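Local coordinates for protein quinone oxidoreductase (Coxiella burnetii, PDB 3TQH) that binds NADPH and probably uses it to reduce quinones, as a member of the medium-chain dehydrogenase/reductase superfamily, at residues Glu6-Gln11 with Leu23-Thr28; Asp93-Ile98 with Ile119-Glu124; Asp207-Ile212 with Gly228-Asp233. One frame throughout, in Å; residues are numbered along the deposited sequence.

Contact 1: residues Glu6-Gln11 with Leu23-Thr28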
loop_
_atom_site.group_PDB
_atom_site.type_symbol
_atom_site.label_atom_id
_atom_site.label_comp_id
_atom_site.label_asym_id
_atom_site.label_seq_id
_atom_site.Cartn_x
_atom_site.Cartn_y
_atom_site.Cartn_z
ATOM N N GLU A 6 -2.157 4.965 29.315
ATOM C CA GLU A 6 -2.138 3.639 28.676
ATOM C C GLU A 6 -3.020 3.554 27.431
ATOM O O GLU A 6 -3.968 4.324 27.268
ATOM C CB GLU A 6 -2.600 2.546 29.642
ATOM C CG GLU A 6 -1.595 2.149 30.714
ATOM C CD GLU A 6 -1.411 0.640 30.772
ATOM O OE1 GLU A 6 -1.881 -0.001 31.737
ATOM O OE2 GLU A 6 -0.811 0.093 29.824
HETATM N N MSE A 7 -2.697 2.587 26.571
HETATM C CA MSE A 7 -3.504 2.252 25.404
HETATM C C MSE A 7 -3.318 0.780 25.035
HETATM O O MSE A 7 -2.367 0.135 25.483
HETATM C CB MSE A 7 -3.093 3.121 24.217
HETATM C CG MSE A 7 -1.642 2.915 23.756
HETATM SE SE MSE A 7 -1.331 3.645 21.988
HETATM C CE MSE A 7 0.439 2.894 21.594
ATOM N N LYS A 8 -4.231 0.265 24.214
ATOM C CA LYS A 8 -4.097 -1.064 23.609
ATOM C C LYS A 8 -3.369 -0.936 22.268
ATOM O O LYS A 8 -3.647 -0.023 21.484
ATOM C CB LYS A 8 -5.470 -1.710 23.393
ATOM C CG LYS A 8 -6.352 -1.773 24.648
ATOM C CD LYS A 8 -7.748 -2.336 24.330
ATOM C CE LYS A 8 -8.640 -2.436 25.572
ATOM N NZ LYS A 8 -9.223 -1.123 25.984
ATOM N N ALA A 9 -2.442 -1.855 22.014
ATOM C CA ALA A 9 -1.681 -1.872 20.765
ATOM C C ALA A 9 -1.164 -3.273 20.448
ATOM O O ALA A 9 -0.915 -4.066 21.354
ATOM C CB ALA A 9 -0.527 -0.899 20.845
ATOM N N ILE A 10 -1.023 -3.580 19.159
ATOM C CA ILE A 10 -0.444 -4.850 18.735
ATOM C C ILE A 10 1.070 -4.707 18.718
ATOM O O ILE A 10 1.601 -3.784 18.117
ATOM C CB ILE A 10 -0.932 -5.281 17.331
ATOM C CG1 ILE A 10 -2.426 -5.644 17.363
ATOM C CG2 ILE A 10 -0.111 -6.467 16.809
ATOM C CD1 ILE A 10 -2.751 -6.891 18.155
ATOM N N GLN A 11 1.761 -5.610 19.400
ATOM C CA GLN A 11 3.216 -5.648 19.342
ATOM C C GLN A 11 3.684 -7.052 19.054
ATOM O O GLN A 11 2.909 -7.998 19.148
ATOM C CB GLN A 11 3.822 -5.141 20.649
ATOM C CG GLN A 11 3.871 -3.623 20.717
ATOM C CD GLN A 11 4.342 -3.083 22.051
ATOM O OE1 GLN A 11 4.277 -1.881 22.280
ATOM N NE2 GLN A 11 4.809 -3.959 22.939
ATOM N N LEU A 23 -1.963 -8.509 21.507
ATOM C CA LEU A 23 -2.670 -7.314 21.954
ATOM C C LEU A 23 -2.136 -7.005 23.344
ATOM O O LEU A 23 -2.280 -7.807 24.260
ATOM C CB LEU A 23 -4.186 -7.541 21.984
ATOM C CG LEU A 23 -5.072 -6.306 22.192
ATOM C CD1 LEU A 23 -4.975 -5.368 21.003
ATOM C CD2 LEU A 23 -6.516 -6.712 22.424
ATOM N N VAL A 24 -1.511 -5.840 23.483
ATOM C CA VAL A 24 -0.721 -5.499 24.665
ATOM C C VAL A 24 -1.103 -4.119 25.196
ATOM O O VAL A 24 -1.451 -3.221 24.427
ATOM C CB VAL A 24 0.798 -5.539 24.314
ATOM C CG1 VAL A 24 1.609 -4.595 25.182
ATOM C CG2 VAL A 24 1.332 -6.953 24.424
ATOM N N ASP A 25 -1.058 -3.972 26.512
ATOM C CA ASP A 25 -1.171 -2.668 27.152
ATOM C C ASP A 25 0.177 -1.965 27.067
ATOM O O ASP A 25 1.212 -2.541 27.414
ATOM C CB ASP A 25 -1.593 -2.807 28.620
ATOM C CG ASP A 25 -3.087 -3.004 28.786
ATOM O OD1 ASP A 25 -3.862 -2.541 27.915
ATOM O OD2 ASP A 25 -3.485 -3.613 29.803
ATOM N N THR A 26 0.156 -0.722 26.603
ATOM C CA THR A 26 1.380 0.026 26.362
ATOM C C THR A 26 1.108 1.524 26.520
ATOM O O THR A 26 -0.039 1.957 26.400
ATOM C CB THR A 26 1.921 -0.283 24.944
ATOM O OG1 THR A 26 3.358 -0.289 24.954
ATOM C CG2 THR A 26 1.389 0.719 23.914
ATOM N N PRO A 27 2.158 2.320 26.785
ATOM C CA PRO A 27 1.959 3.758 26.955
ATOM C C PRO A 27 1.570 4.472 25.665
ATOM O O PRO A 27 1.842 3.970 24.564
ATOM C CB PRO A 27 3.333 4.263 27.418
ATOM C CG PRO A 27 4.183 3.056 27.603
ATOM C CD PRO A 27 3.584 1.962 26.816
ATOM N N THR A 28 0.945 5.639 25.805
ATOM C CA THR A 28 0.640 6.476 24.651
ATOM C C THR A 28 1.959 7.009 24.107
ATOM O O THR A 28 2.887 7.260 24.877
ATOM C CB THR A 28 -0.306 7.652 25.002
ATOM O OG1 THR A 28 0.112 8.266 26.225
ATOM C CG2 THR A 28 -1.736 7.157 25.164
#

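Contact 2: residues Asp93-Ile98 with Ile119-Glu124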
loop_
_atom_site.group_PDB
_atom_site.type_symbol
_atom_site.label_atom_id
_atom_site.label_comp_id
_atom_site.label_asym_id
_atom_site.label_seq_id
_atom_site.Cartn_x
_atom_site.Cartn_y
_atom_site.Cartn_z
ATOM N N ASP A 93 -9.751 17.842 14.689
ATOM C CA ASP A 93 -9.703 17.628 13.240
ATOM C C ASP A 93 -9.675 16.136 12.923
ATOM O O ASP A 93 -8.985 15.371 13.586
ATOM C CB ASP A 93 -8.473 18.301 12.615
ATOM C CG ASP A 93 -8.621 19.815 12.468
ATOM O OD1 ASP A 93 -9.703 20.376 12.757
ATOM O OD2 ASP A 93 -7.636 20.450 12.046
ATOM N N LYS A 94 -10.440 15.734 11.914
ATOM C CA LYS A 94 -10.411 14.366 11.420
ATOM C C LYS A 94 -9.318 14.279 10.360
ATOM O O LYS A 94 -9.311 15.056 9.404
ATOM C CB LYS A 94 -11.771 13.972 10.845
ATOM C CG LYS A 94 -12.918 14.079 11.859
ATOM C CD LYS A 94 -14.280 13.708 11.246
ATOM C CE LYS A 94 -15.421 13.884 12.256
ATOM N NZ LYS A 94 -16.743 14.073 11.595
ATOM N N VAL A 95 -8.390 13.341 10.543
ATOM C CA VAL A 95 -7.204 13.261 9.693
ATOM C C VAL A 95 -6.902 11.852 9.201
ATOM O O VAL A 95 -7.380 10.862 9.754
ATOM C CB VAL A 95 -5.946 13.798 10.422
ATOM C CG1 VAL A 95 -6.117 15.286 10.754
ATOM C CG2 VAL A 95 -5.660 12.978 11.670
HETATM N N MSE A 96 -6.080 11.791 8.161
HETATM C CA MSE A 96 -5.690 10.540 7.527
HETATM C C MSE A 96 -4.261 10.684 7.022
HETATM O O MSE A 96 -3.854 11.760 6.584
HETATM C CB MSE A 96 -6.629 10.213 6.365
HETATM C CG MSE A 96 -6.900 11.406 5.449
HETATM SE SE MSE A 96 -7.968 10.982 3.877
HETATM C CE MSE A 96 -6.928 9.466 3.186
ATOM N N GLY A 97 -3.495 9.602 7.096
ATOM C CA GLY A 97 -2.129 9.644 6.634
ATOM C C GLY A 97 -1.283 8.472 7.062
ATOM O O GLY A 97 -1.790 7.361 7.269
ATOM N N ILE A 98 0.017 8.744 7.176
ATOM C CA ILE A 98 1.033 7.745 7.471
ATOM C C ILE A 98 1.730 8.150 8.757
ATOM O O ILE A 98 2.053 9.321 8.940
ATOM C CB ILE A 98 2.117 7.674 6.352
ATOM C CG1 ILE A 98 1.483 7.500 4.971
ATOM C CG2 ILE A 98 3.093 6.534 6.615
ATOM C CD1 ILE A 98 0.722 6.231 4.829
ATOM N N ILE A 119 0.181 13.861 7.132
ATOM C CA ILE A 119 -1.275 13.702 7.204
ATOM C C ILE A 119 -1.981 14.728 6.326
ATOM O O ILE A 119 -1.373 15.703 5.897
ATOM C CB ILE A 119 -1.820 13.848 8.655
ATOM C CG1 ILE A 119 -1.577 15.260 9.203
ATOM C CG2 ILE A 119 -1.185 12.817 9.567
ATOM C CD1 ILE A 119 -2.585 15.681 10.254
ATOM N N ILE A 120 -3.259 14.481 6.052
ATOM C CA ILE A 120 -4.154 15.505 5.508
ATOM C C ILE A 120 -5.496 15.468 6.251
ATOM O O ILE A 120 -5.768 14.533 7.005
ATOM C CB ILE A 120 -4.373 15.356 3.970
ATOM C CG1 ILE A 120 -5.068 14.037 3.623
ATOM C CG2 ILE A 120 -3.044 15.457 3.224
ATOM C CD1 ILE A 120 -5.652 14.019 2.224
ATOM N N GLN A 121 -6.319 16.493 6.046
ATOM C CA GLN A 121 -7.687 16.502 6.566
ATOM C C GLN A 121 -8.469 15.431 5.820
ATOM O O GLN A 121 -8.436 15.396 4.592
ATOM C CB GLN A 121 -8.361 17.860 6.335
ATOM C CG GLN A 121 -7.687 19.055 7.009
ATOM C CD GLN A 121 -7.788 19.016 8.527
ATOM O OE1 GLN A 121 -8.872 18.835 9.089
ATOM N NE2 GLN A 121 -6.656 19.188 9.199
ATOM N N LYS A 122 -9.145 14.545 6.550
ATOM C CA LYS A 122 -10.079 13.604 5.929
ATOM C C LYS A 122 -11.269 14.384 5.370
ATOM O O LYS A 122 -11.862 15.200 6.069
ATOM C CB LYS A 122 -10.578 12.556 6.933
ATOM C CG LYS A 122 -11.531 11.516 6.321
ATOM C CD LYS A 122 -12.191 10.600 7.359
ATOM C CE LYS A 122 -13.355 11.259 8.100
ATOM N NZ LYS A 122 -14.478 11.640 7.206
ATOM N N LEU A 123 -11.608 14.134 4.111
ATOM C CA LEU A 123 -12.822 14.696 3.523
ATOM C C LEU A 123 -14.051 14.130 4.240
ATOM O O LEU A 123 -14.038 12.984 4.681
ATOM C CB LEU A 123 -12.877 14.390 2.020
ATOM C CG LEU A 123 -11.907 15.216 1.168
ATOM C CD1 LEU A 123 -11.792 14.645 -0.229
ATOM C CD2 LEU A 123 -12.351 16.681 1.122
ATOM N N GLU A 124 -15.096 14.940 4.375
ATOM C CA GLU A 124 -16.293 14.533 5.125
ATOM C C GLU A 124 -16.946 13.275 4.540
ATOM O O GLU A 124 -17.365 12.385 5.286
ATOM C CB GLU A 124 -17.306 15.692 5.217
ATOM C CG GLU A 124 -18.776 15.300 5.484
ATOM C CD GLU A 124 -19.034 14.664 6.857
ATOM O OE1 GLU A 124 -18.105 14.080 7.470
ATOM O OE2 GLU A 124 -20.197 14.740 7.320
HETATM O O HOH W 1 -16.313 15.828 8.906
#

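Contact 3: residues Asp207-Ile212 with Gly228-Asp233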
loop_
_atom_site.group_PDB
_atom_site.type_symbol
_atom_site.label_atom_id
_atom_site.label_comp_id
_atom_site.label_asym_id
_atom_site.label_seq_id
_atom_site.Cartn_x
_atom_site.Cartn_y
_atom_site.Cartn_z
ATOM N N ASP A 207 1.994 -19.316 -19.074
ATOM C CA ASP A 207 2.952 -18.220 -19.003
ATOM C C ASP A 207 2.256 -16.946 -19.473
ATOM O O ASP A 207 1.729 -16.897 -20.583
ATOM C CB ASP A 207 4.170 -18.556 -19.880
ATOM C CG ASP A 207 5.195 -17.421 -19.969
ATOM O OD1 ASP A 207 5.186 -16.490 -19.126
ATOM O OD2 ASP A 207 6.032 -17.474 -20.908
ATOM N N PHE A 208 2.236 -15.927 -18.619
ATOM C CA PHE A 208 1.517 -14.692 -18.928
ATOM C C PHE A 208 2.046 -14.019 -20.188
ATOM O O PHE A 208 1.296 -13.324 -20.872
ATOM C CB PHE A 208 1.534 -13.717 -17.743
ATOM C CG PHE A 208 2.877 -13.110 -17.469
ATOM C CD1 PHE A 208 3.278 -11.948 -18.128
ATOM C CD2 PHE A 208 3.737 -13.692 -16.556
ATOM C CE1 PHE A 208 4.518 -11.385 -17.891
ATOM C CE2 PHE A 208 4.980 -13.135 -16.304
ATOM C CZ PHE A 208 5.377 -11.974 -16.978
ATOM N N LEU A 209 3.330 -14.214 -20.495
ATOM C CA LEU A 209 3.915 -13.653 -21.712
ATOM C C LEU A 209 3.186 -14.150 -22.964
ATOM O O LEU A 209 2.958 -13.381 -23.896
ATOM C CB LEU A 209 5.406 -13.993 -21.819
ATOM C CG LEU A 209 6.351 -13.337 -20.809
ATOM C CD1 LEU A 209 7.787 -13.788 -21.065
ATOM C CD2 LEU A 209 6.250 -11.814 -20.854
ATOM N N LEU A 210 2.820 -15.433 -22.973
ATOM C CA LEU A 210 2.143 -16.042 -24.119
ATOM C C LEU A 210 0.770 -15.433 -24.376
ATOM O O LEU A 210 0.316 -15.384 -25.513
ATOM C CB LEU A 210 1.996 -17.550 -23.918
ATOM C CG LEU A 210 3.300 -18.355 -23.848
ATOM C CD1 LEU A 210 2.997 -19.802 -23.493
ATOM C CD2 LEU A 210 4.078 -18.270 -25.158
ATOM N N ALA A 211 0.119 -14.972 -23.315
ATOM C CA ALA A 211 -1.201 -14.360 -23.409
ATOM C C ALA A 211 -1.148 -12.918 -23.926
ATOM O O ALA A 211 -2.171 -12.385 -24.364
ATOM C CB ALA A 211 -1.894 -14.411 -22.047
ATOM N N ILE A 212 0.026 -12.285 -23.867
ATOM C CA ILE A 212 0.175 -10.892 -24.299
ATOM C C ILE A 212 0.499 -10.801 -25.795
ATOM O O ILE A 212 1.558 -11.234 -26.239
ATOM C CB ILE A 212 1.235 -10.151 -23.458
ATOM C CG1 ILE A 212 0.732 -10.000 -22.021
ATOM C CG2 ILE A 212 1.551 -8.781 -24.053
ATOM C CD1 ILE A 212 1.716 -9.340 -21.103
ATOM N N GLY A 228 8.692 -10.342 -12.294
ATOM C CA GLY A 228 9.276 -9.082 -12.741
ATOM C C GLY A 228 10.319 -9.277 -13.823
ATOM O O GLY A 228 10.307 -8.571 -14.830
ATOM N N ILE A 229 11.220 -10.239 -13.620
ATOM C CA ILE A 229 12.242 -10.569 -14.620
ATOM C C ILE A 229 11.603 -10.978 -15.945
ATOM O O ILE A 229 12.008 -10.508 -17.006
ATOM C CB ILE A 229 13.163 -11.733 -14.163
ATOM C CG1 ILE A 229 13.951 -11.365 -12.903
ATOM C CG2 ILE A 229 14.124 -12.130 -15.284
ATOM C CD1 ILE A 229 14.643 -10.026 -12.977
ATOM N N GLN A 230 10.613 -11.862 -15.871
ATOM C CA GLN A 230 9.904 -12.339 -17.055
ATOM C C GLN A 230 9.233 -11.190 -17.805
ATOM O O GLN A 230 9.185 -11.204 -19.027
ATOM C CB GLN A 230 8.850 -13.390 -16.666
ATOM C CG GLN A 230 9.351 -14.830 -16.633
ATOM C CD GLN A 230 8.762 -15.669 -17.765
ATOM O OE1 GLN A 230 7.586 -16.048 -17.722
ATOM N NE2 GLN A 230 9.574 -15.959 -18.782
ATOM N N SER A 231 8.726 -10.200 -17.068
ATOM C CA SER A 231 7.959 -9.093 -17.651
ATOM C C SER A 231 8.779 -8.231 -18.605
ATOM O O SER A 231 8.228 -7.600 -19.494
ATOM C CB SER A 231 7.376 -8.207 -16.546
ATOM O OG SER A 231 6.543 -8.958 -15.674
ATOM N N ILE A 232 10.094 -8.212 -18.410
ATOM C CA ILE A 232 11.004 -7.468 -19.273
ATOM C C ILE A 232 10.861 -7.872 -20.756
ATOM O O ILE A 232 10.959 -7.019 -21.641
ATOM C CB ILE A 232 12.470 -7.655 -18.809
ATOM C CG1 ILE A 232 12.661 -7.092 -17.390
ATOM C CG2 ILE A 232 13.436 -6.977 -19.769
ATOM C CD1 ILE A 232 13.909 -7.576 -16.706
ATOM N N ASP A 233 10.606 -9.157 -21.013
ATOM C CA ASP A 233 10.475 -9.678 -22.382
ATOM C C ASP A 233 9.282 -9.119 -23.183
ATOM O O ASP A 233 9.263 -9.231 -24.409
ATOM C CB ASP A 233 10.364 -11.208 -22.366
ATOM C CG ASP A 233 11.653 -11.900 -21.925
ATOM O OD1 ASP A 233 12.756 -11.367 -22.190
ATOM O OD2 ASP A 233 11.554 -13.001 -21.324
#

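Contact 1: residues Glu6-Gln11 with Leu23-Thr28
Met7 and Thr26 form a hydrogen-bonded antiparallel pair, as do Ala9 and Val24, so that strands 6-12 and 21-27 make a beta hairpin whose local axes run at 138° to each other. Four backbone bonds hold it; the shortest joins Met7 N to Thr26 O at 2.7 Å, and Val24 N reaches Ala9 O at 2.8 Å. On the face carrying Met7, Ala9, Val24 and Thr26, the methyl of Thr26 is the meeting point. Thr26 CG2 lies 3.3 Å from CE of Met7, a selenomethionine in this crystal, and 4.0 Å from Ala9 CB. Met7 starts from CG set between its own backbone N and carbonyl carbon (chi1 63°) and then extends, lying beside Thr26 and pointing the same way. A long apolar chain suits this buried place, and the small Ala9 fits where Ala109 also packs; Tyr111 touches Met7 from strand 111-114. The face of Lys8, Ile10, Leu23 and Asp25 is mixed. At the end of the strand Glu6 crosses Asp25 at about a right angle, its OE2 resting 3.2 Å from Asp25 CB. The two carboxylates come near each other, which might favour protonation of one of them, though both residues are exposed and water could soften the repulsion. Further along, Ile10 and Leu23 form a non-hydrogen-bonded pair, and their branched aliphatic ends let Ile10 CD1 meet Leu23 CD1 at 3.9 Å and lie over the Leu23 backbone. Backbone bonds from Lys8 to Glu110 and from Ile10 to Tyr108 join the hairpin to the rest of the chain. Gln11 then sends its extended chain across Val24, with NE2 4.0 Å from Val24 CG1, and OE1 accepts a hydrogen bond from Thr26 OG1 at 3.2 Å, the hydroxyl lying 31° out of the amide carbonyl plane.

Contact 2: residues Asp93-Ile98 with Ile119-Glu124
Lys122 packs its aliphatic chain against Lys94, starting with CB, which lies 3.7 Å from Lys94 O. That carbonyl also accepts a backbone bond from Lys122 N. CG stands anti to the backbone N (chi1 -178°), and CD continues the extended chain. A bend at chi3 then brings CE to 4.1 Å from Lys94 CD. At the tip, NZ donates to Leu123 O at 2.9 Å and to Leu126 O, and makes a cation-pi contact with Phe128; a lysine can thus be buried here because its chain is apolar and its ammonium is gripped by carbonyls. The two segments belong to the GroES-like domain of the dehydrogenase fold, where strand 94-98 runs between 74-82 and 119-121, antiparallel to both. Met96, as selenomethionine, and Ile120 form the hydrogen-bonded pair and lie side by side, Met96 CG 3.7 Å from Ile120 CG1, with helix 272-283 against Ile120. Val95 CG1 meets Ile119 CD1 at 3.6 Å, both beside Phe75. Gly97 suits its extreme backbone angles, and lacking CB it lets its CA come 4.2 Å from Ile119 CA. Near the surface, Gln121 bends back so that NE2 meets Asp93 OD2 at 3.3 Å from above the carboxylate plane, while Asn90 N donates to the same oxygen. One water accepts from Lys94 NZ and donates to Glu124 OE1 at 2.9 Å.

Contact 3: residues Asp207-Ile212 with Gly228-Asp233
Phe208 and Leu209, on the short, weakly bonded helix 208-211 that follows edge strand 199-202 of the Rossmann sheet, pack against Gln230 and Ser231 of helix 225-231. The rim of the Phe208 ring does the touching: CZ lies 3.8 Å from Gln230 CB and, obliquely, 3.5 Å from Ser231 OG, while Ser231 N sits at the ring edge, in plane. Over one face stands Leu209 CG, 3.9 Å above the plane and offset toward the rim. Ser231 suits this place because its small hydroxyl, hydrogen-bonded to His159 NE2 and Val227 O, fits beside the aromatic ring; His159 in turn meets Phe208 edge-to-face. In this nucleotide-binding domain the ring also covers Ile201 and Leu157 of the parallel strands 199-202 and 155-158, and the Phe208 side chain lies about 7 Å from the bound NADPH. Leu209 CD2 lies 3.5 Å from Gln230 O, and the other branch, CD1, approaches Asp233 OD2 at 3.9 Å. Asp207 is the N-cap of the short helix, its OD1 accepting Leu209 N in a weak bond of 3.2 Å, with an N-H...O angle of 159°.

The three contacts follow one another along the chain, each closing before the next opens, and none touches another. Contacts 1 and 2 are the closest pair, with centres about 23 Å and nearest atoms about 14 Å apart. Contact 1 is a separate two-stranded hairpin, whereas contact 2 lies in the mixed sheet of the GroES-like domain; strand 111-114, which belongs to that sheet, touches the hairpin through Tyr111. Contact 3 lies across the chain's centre from both, about 46 Å from contact 1 and 40 Å from contact 2 between centres, beside the parallel Rossmann sheet. Contacts 2 and 3 therefore belong to the two different domains of the dehydrogenase fold, with NADPH bound in the region between them.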